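Local coordinates for aminotransferase (Neisseria meningitidis Z2491, PDB 3JTX), which probably transfers amino groups between amino acids and keto acids, as a pyridoxal-phosphate-dependent member of the class I and II aminotransferase family, at residues 303-307 / 323-329. Residue numbers count along the deposited sequence, not the author numbering.
Sequences YQEKF and PDASFYI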
ATOM      1  N   TYR A 303       4.987  -5.827  29.514  1.00 20.42           N
ATOM      2  CA  TYR A 303       6.358  -5.359  29.279  1.00 20.49           C
ATOM      3  C   TYR A 303       7.017  -4.817  30.554  1.00 20.58           C
ATOM      4  O   TYR A 303       8.193  -5.069  30.800  1.00 20.26           O
ATOM      5  CB  TYR A 303       6.398  -4.300  28.181  1.00 20.59           C
ATOM      6  CG  TYR A 303       6.090  -4.817  26.787  1.00 18.57           C
ATOM      7  CD1 TYR A 303       6.950  -5.706  26.140  1.00 18.28           C
ATOM      8  CD2 TYR A 303       4.967  -4.380  26.099  1.00 18.75           C
ATOM      9  CE1 TYR A 303       6.684  -6.165  24.845  1.00 18.60           C
ATOM     10  CE2 TYR A 303       4.692  -4.821  24.807  1.00 18.02           C
ATOM     11  CZ  TYR A 303       5.552  -5.713  24.181  1.00 19.01           C
ATOM     12  OH  TYR A 303       5.289  -6.155  22.895  1.00 17.94           O
ATOM     13  N   GLN A 304       6.259  -4.049  31.333  1.00 20.65           N
ATOM     14  CA  GLN A 304       6.699  -3.557  32.640  1.00 21.28           C
ATOM     15  C   GLN A 304       7.241  -4.689  33.527  1.00 21.06           C
ATOM     16  O   GLN A 304       8.316  -4.559  34.125  1.00 20.36           O
ATOM     17  CB  GLN A 304       5.533  -2.843  33.342  1.00 21.50           C
ATOM     18  CG  GLN A 304       5.758  -2.460  34.800  1.00 24.64           C
ATOM     19  CD  GLN A 304       6.365  -1.075  35.002  1.00 26.79           C
ATOM     20  OE1 GLN A 304       5.984  -0.104  34.344  1.00 27.39           O
ATOM     21  NE2 GLN A 304       7.293  -0.979  35.950  1.00 29.84           N
ATOM     22  N   GLU A 305       6.499  -5.790  33.604  1.00 21.03           N
ATOM     23  CA  GLU A 305       6.893  -6.927  34.441  1.00 21.42           C
ATOM     24  C   GLU A 305       8.235  -7.469  33.958  1.00 20.47           C
ATOM     25  O   GLU A 305       9.143  -7.700  34.744  1.00 20.40           O
ATOM     26  CB  GLU A 305       5.812  -8.009  34.382  1.00 21.87           C
ATOM     27  CG  GLU A 305       6.090  -9.235  35.229  1.00 25.55           C
ATOM     28  CD  GLU A 305       5.048 -10.347  35.058  1.00 29.47           C
ATOM     29  OE1 GLU A 305       4.233 -10.295  34.097  1.00 31.58           O
ATOM     30  OE2 GLU A 305       5.071 -11.287  35.885  1.00 31.34           O
ATOM     31  N   LYS A 306       8.379  -7.634  32.646  1.00 19.52           N
ATOM     32  CA  LYS A 306       9.628  -8.143  32.097  1.00 19.33           C
ATOM     33  C   LYS A 306      10.829  -7.258  32.470  1.00 18.85           C
ATOM     34  O   LYS A 306      11.851  -7.761  32.937  1.00 18.91           O
ATOM     35  CB  LYS A 306       9.547  -8.257  30.567  1.00 18.86           C
ATOM     36  CG  LYS A 306       8.509  -9.257  30.067  1.00 19.71           C
ATOM     37  CD  LYS A 306       8.483  -9.317  28.548  1.00 19.03           C
ATOM     38  CE  LYS A 306       7.094  -9.624  27.993  1.00 18.44           C
ATOM     39  NZ  LYS A 306       7.145  -9.754  26.503  1.00 17.14           N
ATOM     40  N   PHE A 307      10.704  -5.950  32.241  1.00 18.70           N
ATOM     41  CA  PHE A 307      11.800  -5.011  32.500  1.00 18.68           C
ATOM     42  C   PHE A 307      12.120  -4.917  33.993  1.00 19.26           C
ATOM     43  O   PHE A 307      13.285  -4.836  34.367  1.00 19.22           O
ATOM     44  CB  PHE A 307      11.478  -3.617  31.959  1.00 18.71           C
ATOM     45  CG  PHE A 307      11.811  -3.438  30.506  1.00 18.71           C
ATOM     46  CD1 PHE A 307      13.069  -3.008  30.121  1.00 20.54           C
ATOM     47  CD2 PHE A 307      10.873  -3.698  29.535  1.00 21.52           C
ATOM     48  CE1 PHE A 307      13.383  -2.837  28.786  1.00 22.11           C
ATOM     49  CE2 PHE A 307      11.168  -3.528  28.195  1.00 23.61           C
ATOM     50  CZ  PHE A 307      12.436  -3.093  27.819  1.00 23.25           C
ATOM     51  N   PRO A 323      15.234   1.713  29.868  1.00 18.47           N
ATOM     52  CA  PRO A 323      15.161   2.722  28.804  1.00 18.05           C
ATOM     53  C   PRO A 323      14.016   3.716  29.034  1.00 17.58           C
ATOM     54  O   PRO A 323      13.182   3.499  29.936  1.00 16.56           O
ATOM     55  CB  PRO A 323      14.913   1.885  27.558  1.00 18.55           C
ATOM     56  CG  PRO A 323      14.170   0.697  28.056  1.00 19.12           C
ATOM     57  CD  PRO A 323      14.697   0.411  29.438  1.00 18.29           C
ATOM     58  N   ASP A 324      13.968   4.793  28.245  1.00 17.54           N
ATOM     59  CA  ASP A 324      12.891   5.792  28.397  1.00 17.56           C
ATOM     60  C   ASP A 324      11.553   5.130  28.060  1.00 17.51           C
ATOM     61  O   ASP A 324      10.527   5.396  28.701  1.00 17.13           O
ATOM     62  CB  ASP A 324      13.079   7.016  27.477  1.00 17.30           C
ATOM     63  CG  ASP A 324      14.296   7.884  27.832  1.00 18.73           C
ATOM     64  OD1 ASP A 324      14.865   7.753  28.932  1.00 18.35           O
ATOM     65  OD2 ASP A 324      14.677   8.733  26.992  1.00 18.16           O
ATOM     66  N   ALA A 325      11.570   4.306  27.020  1.00 17.24           N
ATOM     67  CA  ALA A 325      10.380   3.602  26.532  1.00 17.66           C
ATOM     68  C   ALA A 325      10.797   2.524  25.520  1.00 17.88           C
ATOM     69  O   ALA A 325      11.984   2.282  25.332  1.00 18.78           O
ATOM     70  CB  ALA A 325       9.375   4.602  25.909  1.00 16.78           C
ATOM     71  N   SER A 326       9.820   1.908  24.853  1.00 18.07           N
ATOM     72  CA  SER A 326      10.019   0.782  23.918  1.00 17.72           C
ATOM     73  C   SER A 326      10.262  -0.526  24.671  1.00 17.29           C
ATOM     74  O   SER A 326      10.381  -0.524  25.897  1.00 17.00           O
ATOM     75  CB  SER A 326      11.143   1.014  22.905  1.00 17.73           C
ATOM     76  OG  SER A 326      12.390   0.505  23.372  1.00 20.79           O
ATOM     77  N   PHE A 327      10.275  -1.627  23.914  1.00 16.43           N
ATOM     78  CA  PHE A 327      10.577  -2.951  24.456  1.00 16.62           C
ATOM     79  C   PHE A 327      12.008  -3.426  24.189  1.00 16.48           C
ATOM     80  O   PHE A 327      12.300  -4.628  24.295  1.00 18.01           O
ATOM     81  CB  PHE A 327       9.500  -4.009  24.070  1.00 15.82           C
ATOM     82  CG  PHE A 327       9.211  -4.157  22.588  1.00 16.18           C
ATOM     83  CD1 PHE A 327      10.208  -4.469  21.670  1.00 15.19           C
ATOM     84  CD2 PHE A 327       7.896  -4.078  22.125  1.00 17.01           C
ATOM     85  CE1 PHE A 327       9.907  -4.663  20.330  1.00 16.33           C
ATOM     86  CE2 PHE A 327       7.593  -4.256  20.784  1.00 16.79           C
ATOM     87  CZ  PHE A 327       8.601  -4.554  19.884  1.00 17.22           C
ATOM     88  N   TYR A 328      12.914  -2.492  23.909  1.00 16.08           N
ATOM     89  CA  TYR A 328      14.324  -2.826  23.685  1.00 15.82           C
ATOM     90  C   TYR A 328      15.196  -2.458  24.865  1.00 15.64           C
ATOM     91  O   TYR A 328      14.933  -1.462  25.562  1.00 16.20           O
ATOM     92  CB  TYR A 328      14.865  -2.108  22.447  1.00 15.61           C
ATOM     93  CG  TYR A 328      14.093  -2.439  21.212  1.00 15.93           C
ATOM     94  CD1 TYR A 328      14.170  -3.712  20.633  1.00 15.96           C
ATOM     95  CD2 TYR A 328      13.282  -1.493  20.617  1.00 16.79           C
ATOM     96  CE1 TYR A 328      13.444  -4.018  19.479  1.00 16.12           C
ATOM     97  CE2 TYR A 328      12.553  -1.786  19.471  1.00 15.64           C
ATOM     98  CZ  TYR A 328      12.639  -3.036  18.900  1.00 15.96           C
ATOM     99  OH  TYR A 328      11.871  -3.305  17.774  1.00 15.78           O
ATOM    100  N   ILE A 329      16.214  -3.287  25.099  1.00 15.09           N
ATOM    101  CA  ILE A 329      17.356  -2.925  25.913  1.00 14.27           C
ATOM    102  C   ILE A 329      18.538  -2.775  24.924  1.00 14.98           C
ATOM    103  O   ILE A 329      18.859  -3.703  24.177  1.00 14.57           O
ATOM    104  CB  ILE A 329      17.688  -4.000  26.952  1.00 14.58           C
ATOM    105  CG1 ILE A 329      16.529  -4.169  27.950  1.00 14.53           C
ATOM    106  CG2 ILE A 329      18.957  -3.638  27.699  1.00 12.86           C
ATOM    107  CD1 ILE A 329      16.782  -5.251  28.981  1.00 13.19           C
TER
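One turn of helix 294-314 presses two aromatic knobs, Y303 and F307, against the curled chain that leads into strand 328-332. F307 is the deeper knob. Its ring enters a hollow bounded by P323, the backbone of S326 to Y328 and I329: F307 CE1 lies 3.6 Å from P323 CD and 3.5 Å from I329 CG1, and F307 CZ, at the ring edge, 3.7 Å from Y328 O and from F327 C. One turn earlier in the helix, Y303, whose O accepts the hydrogen bond of F307 N (3.0 Å), lies alongside F327. These rings are tilted by 28° with centroids 5.3 Å apart, so slid that they barely overlap; Y303 OH reaches F327 CD2 at 3.4 Å. Within the loop an ST turn forms: Y328 N donates to S326 OG (3.1 Å), and S326 OG donates a hydrogen bond to A325 O (2.7 Å). Y328 points away from the helix, its hydroxyl hydrogen-bonded to Y210. The contact joins helix and sheet of the smaller, C-terminal part of the aminotransferase fold. With nearly all its touching residues buried, it is held by apolar and aromatic packing, so complementary shape rather than polar pairing sets the fit.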